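7,8-dihydro-6-hydroxymethylpterin pyrophosphokinase-dihydropteroate synthase (Plasmodium falciparum, PDB 6JWS) probably catalyses two successive steps of folate biosynthesis, pyrophosphorylation of 6-hydroxymethyl-7,8-dihydropterin by ATP and condensation of the product with 4-aminobenzoate to dihydropteroate. Local coordinates at residues I48-Y53 with I567-I572; N121-E126 with V174-S179. The protein carries 1 engineered substitution. One frame throughout, in Å; residues are numbered along the deposited sequence.

Contact 1. Residues I48-Y53 with I567-I572; sequences IINTSY and IPRYRI
A buried polar junction joins the two enzymes: strand 46-57 of the antiparallel kinase sheet meets the loop between helix 547-564 and strand 572-575 of the synthase TIM barrel. The loop turns through a short 3-10 segment, 569-571, and Arg569 reaches from it across to the backbone of the kinase strand. Its CG stands anti to the backbone N, and a bend at chi3 (-64°) swings the guanidinium to the strand. There Arg569 NE donates an almost straight bond (177°) to Thr51 O at 2.7 Å, while Arg569 NH2 meets a lone pair of Asn50 OD1 at 3.0 Å. Both acceptors lie near the guanidinium plane, so the two bonds fix its rotation; the amide of Asn50 is held at its other end by Tyr110. Arginine suits the place because its long alkyl part packs too: Arg569 CD sits over one face of the Tyr53 ring, 3.9 Å from its centroid, a CH-pi contact. Tyr53 CD1, across the ring from the CE2 atom nearest Arg569 CD, rests 4.0 Å from Tyr570 CB, and the Tyr570 hydroxyl bonds to Glu35 of the kinase. Thr51 OG1 both accepts from Arg569 N at 2.8 Å and donates to a water bound to Ile567 O, a double role that suits threonine. Tyrosine adds a hydroxyl to its ring face: a second water accepts from Tyr53 OH and donates to Arg569 O and Ile572 O.

Contact 2. Residues N121-E126 with V174-S179; sequences NSILKE and VNDPLS
Leu124 points its side chain from loop 121-126 toward the start of helix 177-190, and crosses Asp176 and Leu178 at about a right angle. Leu124 CG lies anti to the carbonyl carbon (chi1 -70°); the Leu124 CD1 methyl meets Leu178 CB at 3.6 Å and Pro177 CG at 4.2 Å. Ile123, also directed toward the helix, crosses Asp176 in the same manner, with its CG1 4.1 Å from Asp176 CB. Van der Waals packing makes the contact, including Leu124 CD1 at 3.8 Å from Asp176 OD2; no hydrogen bond crosses between the segments. Asp176 is the N-cap of the helix, its OD2 accepting from Ser179 N at 2.6 Å from above the carboxylate plane. Aspartate suits this position, since a negative charge is probably favoured by the helix N-terminus, and proline suits the first turn, where its lack of an N-H costs no helical bond. Leu124, Pro177 and Leu178 all rest on Leu316 of kinase strand 316-318, and Leu124 and Leu178 also share Met221 of strand 219-221. The Pro177 side chain comes within about 7 Å of the bound ATP, and that of Leu178 within about 4 Å of the side chain of Ile313 in the nucleotide pocket.

In the fold
Contact 2 is nested along the chain inside the long loop that contact 1 closes: 48-53 comes first, then 121-126 and 174-179, and 567-572 last. The centres of the two contacts lie 26 Å apart and their nearest atoms about 12 Å, without touching. Strand 163-172 connects them, for it pairs with strand 46-57 of contact 1 and leads, through a short turn, into helix 177-190 of contact 2. Contact 1 lies near the centre of the chain, where kinase and synthase join, whereas contact 2 lies about 32 Å from that centre, inside the kinase and beside its ATP pocket. One therefore ties the two enzymes together; the other belongs to the kinase alone.

Contact 1. Residues I48-Y53 with I567-I572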
loop_
_atom_site.group_PDB
_atom_site.type_symbol
_atom_site.label_atom_id
_atom_site.label_comp_id
_atom_site.label_asym_id
_atom_site.label_seq_id
_atom_site.Cartn_x
_atom_site.Cartn_y
_atom_site.Cartn_z
ATOM N N ILE B 48 16.152 -38.225 7.339
ATOM C CA ILE B 48 15.651 -37.107 6.552
ATOM C C ILE B 48 16.684 -35.981 6.518
ATOM O O ILE B 48 17.036 -35.420 7.553
ATOM C CB ILE B 48 14.299 -36.613 7.100
ATOM C CG1 ILE B 48 13.250 -37.725 7.037
ATOM C CG2 ILE B 48 13.852 -35.362 6.346
ATOM C CD1 ILE B 48 11.966 -37.416 7.776
ATOM N N ILE B 49 17.140 -35.630 5.312
ATOM C CA ILE B 49 18.188 -34.638 5.147
ATOM C C ILE B 49 17.712 -33.507 4.240
ATOM O O ILE B 49 18.516 -32.640 3.908
ATOM C CB ILE B 49 19.478 -35.267 4.579
ATOM C CG1 ILE B 49 19.204 -36.053 3.295
ATOM C CG2 ILE B 49 20.225 -36.102 5.613
ATOM C CD1 ILE B 49 20.456 -36.482 2.582
ATOM N N ASN B 50 16.438 -33.535 3.803
ATOM C CA ASN B 50 15.860 -32.439 3.039
ATOM C C ASN B 50 14.332 -32.533 3.067
ATOM O O ASN B 50 13.777 -33.613 3.225
ATOM C CB ASN B 50 16.479 -32.301 1.639
ATOM C CG ASN B 50 16.430 -30.874 1.128
ATOM O OD1 ASN B 50 15.655 -30.046 1.623
ATOM N ND2 ASN B 50 17.242 -30.572 0.134
ATOM N N THR B 51 13.652 -31.384 2.990
ATOM C CA THR B 51 12.207 -31.315 2.891
ATOM C C THR B 51 11.865 -30.113 2.023
ATOM O O THR B 51 12.665 -29.191 1.902
ATOM C CB THR B 51 11.516 -31.134 4.254
ATOM O OG1 THR B 51 12.164 -30.125 5.038
ATOM C CG2 THR B 51 11.391 -32.410 5.065
ATOM N N SER B 52 10.679 -30.131 1.414
ATOM C CA SER B 52 10.148 -28.992 0.693
ATOM C C SER B 52 9.211 -28.257 1.648
ATOM O O SER B 52 8.997 -28.732 2.759
ATOM C CB SER B 52 9.387 -29.482 -0.515
ATOM O OG SER B 52 8.162 -30.111 -0.117
ATOM N N TYR B 53 8.642 -27.122 1.208
ATOM C CA TYR B 53 7.465 -26.598 1.869
ATOM C C TYR B 53 6.331 -27.620 1.790
ATOM O O TYR B 53 6.342 -28.557 1.002
ATOM C CB TYR B 53 7.078 -25.214 1.326
ATOM C CG TYR B 53 8.052 -24.144 1.751
ATOM C CD1 TYR B 53 8.006 -23.606 3.035
ATOM C CD2 TYR B 53 9.075 -23.728 0.900
ATOM C CE1 TYR B 53 8.941 -22.667 3.446
ATOM C CE2 TYR B 53 10.024 -22.800 1.300
ATOM C CZ TYR B 53 9.952 -22.264 2.582
ATOM O OH TYR B 53 10.912 -21.377 3.014
ATOM N N ILE B 567 15.054 -30.661 10.140
ATOM C CA ILE B 567 14.013 -29.727 10.548
ATOM C C ILE B 567 13.148 -29.447 9.319
ATOM O O ILE B 567 13.665 -29.094 8.267
ATOM C CB ILE B 567 14.605 -28.442 11.162
ATOM C CG1 ILE B 567 15.528 -28.762 12.349
ATOM C CG2 ILE B 567 13.494 -27.462 11.546
ATOM C CD1 ILE B 567 14.908 -29.690 13.388
ATOM N N PRO B 568 11.824 -29.713 9.371
ATOM C CA PRO B 568 10.965 -29.507 8.201
ATOM C C PRO B 568 11.061 -28.049 7.736
ATOM O O PRO B 568 10.972 -27.136 8.556
ATOM C CB PRO B 568 9.556 -29.802 8.734
ATOM C CG PRO B 568 9.766 -30.667 9.977
ATOM C CD PRO B 568 11.107 -30.252 10.545
ATOM N N ARG B 569 11.238 -27.856 6.415
ATOM C CA ARG B 569 11.420 -26.558 5.778
ATOM C C ARG B 569 10.304 -25.573 6.138
ATOM O O ARG B 569 10.578 -24.390 6.348
ATOM C CB ARG B 569 11.525 -26.703 4.253
ATOM C CG ARG B 569 11.939 -25.422 3.531
ATOM C CD ARG B 569 12.068 -25.609 2.024
ATOM N NE ARG B 569 13.135 -26.551 1.740
ATOM C CZ ARG B 569 14.362 -26.193 1.387
ATOM N NH1 ARG B 569 14.656 -24.913 1.196
ATOM N NH2 ARG B 569 15.270 -27.132 1.197
ATOM N N TYR B 570 9.058 -26.057 6.196
ATOM C CA TYR B 570 7.887 -25.215 6.388
ATOM C C TYR B 570 7.766 -24.761 7.849
ATOM O O TYR B 570 6.836 -24.037 8.196
ATOM C CB TYR B 570 6.633 -25.961 5.915
ATOM C CG TYR B 570 6.451 -27.317 6.545
ATOM C CD1 TYR B 570 5.845 -27.440 7.779
ATOM C CD2 TYR B 570 6.936 -28.465 5.940
ATOM C CE1 TYR B 570 5.709 -28.662 8.408
ATOM C CE2 TYR B 570 6.799 -29.701 6.549
ATOM C CZ TYR B 570 6.174 -29.797 7.781
ATOM O OH TYR B 570 6.041 -30.998 8.415
ATOM N N ARG B 571 8.722 -25.148 8.709
ATOM C CA ARG B 571 8.653 -24.769 10.119
ATOM C C ARG B 571 9.728 -23.738 10.480
ATOM O O ARG B 571 9.916 -23.439 11.655
ATOM C CB ARG B 571 8.772 -25.992 11.039
ATOM C CG ARG B 571 7.470 -26.763 11.218
ATOM C CD ARG B 571 7.597 -27.879 12.245
ATOM N NE ARG B 571 6.330 -28.533 12.530
ATOM C CZ ARG B 571 5.429 -28.111 13.414
ATOM N NH1 ARG B 571 5.651 -26.993 14.102
ATOM N NH2 ARG B 571 4.313 -28.800 13.597
ATOM N N ILE B 572 10.410 -23.178 9.482
ATOM C CA ILE B 572 11.530 -22.279 9.732
ATOM C C ILE B 572 11.152 -20.890 9.233
ATOM O O ILE B 572 10.805 -20.739 8.069
ATOM C CB ILE B 572 12.788 -22.794 8.998
ATOM C CG1 ILE B 572 13.160 -24.199 9.486
ATOM C CG2 ILE B 572 13.945 -21.811 9.127
ATOM C CD1 ILE B 572 14.166 -24.912 8.622
HETATM O O HOH W 1 14.279 -31.208 6.578
HETATM O O HOH W 2 11.119 -21.759 5.636
HETATM O O HOH W 3 13.246 -22.415 1.578
#

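Contact 2. Residues N121-E126 with V174-S179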
loop_
_atom_site.group_PDB
_atom_site.type_symbol
_atom_site.label_atom_id
_atom_site.label_comp_id
_atom_site.label_asym_id
_atom_site.label_seq_id
_atom_site.Cartn_x
_atom_site.Cartn_y
_atom_site.Cartn_z
ATOM N N ASN B 121 26.146 -50.152 -8.839
ATOM C CA ASN B 121 25.145 -50.524 -9.831
ATOM C C ASN B 121 23.874 -50.989 -9.125
ATOM O O ASN B 121 23.936 -51.512 -8.017
ATOM C CB ASN B 121 25.680 -51.561 -10.822
ATOM C CG ASN B 121 26.781 -51.013 -11.706
ATOM O OD1 ASN B 121 26.671 -49.915 -12.254
ATOM N ND2 ASN B 121 27.849 -51.777 -11.855
ATOM N N SER B 122 22.724 -50.772 -9.776
ATOM C CA SER B 122 21.434 -51.152 -9.220
ATOM C C SER B 122 21.371 -52.667 -9.040
ATOM O O SER B 122 21.773 -53.412 -9.933
ATOM C CB SER B 122 20.310 -50.663 -10.093
ATOM O OG SER B 122 19.050 -51.011 -9.528
ATOM N N ILE B 123 20.865 -53.123 -7.888
ATOM C CA ILE B 123 20.685 -54.555 -7.734
ATOM C C ILE B 123 19.441 -54.976 -8.510
ATOM O O ILE B 123 19.436 -56.051 -9.098
ATOM C CB ILE B 123 20.690 -55.046 -6.270
ATOM C CG1 ILE B 123 19.326 -54.891 -5.600
ATOM C CG2 ILE B 123 21.810 -54.410 -5.455
ATOM C CD1 ILE B 123 18.958 -56.052 -4.711
ATOM N N LEU B 124 18.404 -54.126 -8.531
ATOM C CA LEU B 124 17.253 -54.393 -9.380
ATOM C C LEU B 124 17.646 -54.138 -10.833
ATOM O O LEU B 124 18.616 -53.432 -11.107
ATOM C CB LEU B 124 16.067 -53.520 -8.964
ATOM C CG LEU B 124 15.408 -53.869 -7.628
ATOM C CD1 LEU B 124 14.109 -53.096 -7.446
ATOM C CD2 LEU B 124 15.149 -55.363 -7.515
ATOM N N LYS B 125 16.895 -54.742 -11.759
ATOM C CA LYS B 125 17.206 -54.617 -13.174
ATOM C C LYS B 125 16.732 -53.253 -13.669
ATOM O O LYS B 125 15.608 -52.848 -13.381
ATOM C CB LYS B 125 16.566 -55.765 -13.965
ATOM C CG LYS B 125 17.419 -57.020 -14.121
ATOM C CD LYS B 125 16.626 -58.298 -14.398
ATOM C CE LYS B 125 15.579 -58.193 -15.490
ATOM N NZ LYS B 125 16.137 -57.709 -16.778
ATOM N N GLU B 126 17.600 -52.567 -14.423
ATOM C CA GLU B 126 17.288 -51.259 -14.984
ATOM C C GLU B 126 16.760 -51.381 -16.414
ATOM O O GLU B 126 17.119 -52.305 -17.140
ATOM C CB GLU B 126 18.530 -50.366 -14.964
ATOM C CG GLU B 126 18.885 -49.847 -13.576
ATOM C CD GLU B 126 19.928 -48.742 -13.565
ATOM O OE1 GLU B 126 21.114 -49.041 -13.832
ATOM O OE2 GLU B 126 19.549 -47.577 -13.312
ATOM N N VAL B 174 18.073 -49.057 3.439
ATOM C CA VAL B 174 17.361 -50.035 2.637
ATOM C C VAL B 174 18.126 -50.236 1.333
ATOM O O VAL B 174 18.716 -49.294 0.815
ATOM C CB VAL B 174 15.894 -49.623 2.431
ATOM C CG1 VAL B 174 15.173 -50.559 1.480
ATOM C CG2 VAL B 174 15.163 -49.573 3.763
ATOM N N ASN B 175 18.147 -51.483 0.838
ATOM C CA ASN B 175 19.047 -51.867 -0.241
ATOM C C ASN B 175 18.541 -51.431 -1.614
ATOM O O ASN B 175 19.352 -51.236 -2.521
ATOM C CB ASN B 175 19.352 -53.365 -0.249
ATOM C CG ASN B 175 20.166 -53.811 0.947
ATOM O OD1 ASN B 175 21.085 -53.122 1.391
ATOM N ND2 ASN B 175 19.832 -54.976 1.472
ATOM N N ASP B 176 17.214 -51.301 -1.775
ATOM C CA ASP B 176 16.650 -51.078 -3.099
ATOM C C ASP B 176 15.267 -50.444 -2.990
ATOM O O ASP B 176 14.618 -50.533 -1.944
ATOM C CB ASP B 176 16.538 -52.396 -3.872
ATOM C CG ASP B 176 15.551 -53.343 -3.216
ATOM O OD1 ASP B 176 15.955 -54.021 -2.246
ATOM O OD2 ASP B 176 14.365 -53.332 -3.617
ATOM N N PRO B 177 14.769 -49.815 -4.087
ATOM C CA PRO B 177 13.442 -49.198 -4.095
ATOM C C PRO B 177 12.286 -50.172 -3.899
ATOM O O PRO B 177 11.219 -49.786 -3.404
ATOM C CB PRO B 177 13.348 -48.467 -5.449
ATOM C CG PRO B 177 14.457 -49.050 -6.310
ATOM C CD PRO B 177 15.501 -49.580 -5.348
ATOM N N LEU B 178 12.497 -51.441 -4.278
ATOM C CA LEU B 178 11.422 -52.405 -4.071
ATOM C C LEU B 178 11.310 -52.722 -2.585
ATOM O O LEU B 178 10.212 -52.703 -2.042
ATOM C CB LEU B 178 11.592 -53.655 -4.941
ATOM C CG LEU B 178 10.416 -54.633 -4.892
ATOM C CD1 LEU B 178 9.082 -53.902 -4.905
ATOM C CD2 LEU B 178 10.481 -55.634 -6.033
ATOM N N SER B 179 12.448 -52.956 -1.920
ATOM C CA SER B 179 12.399 -53.145 -0.474
ATOM C C SER B 179 11.854 -51.881 0.195
ATOM O O SER B 179 11.032 -51.964 1.111
ATOM C CB SER B 179 13.727 -53.553 0.124
ATOM O OG SER B 179 14.481 -54.359 -0.772
#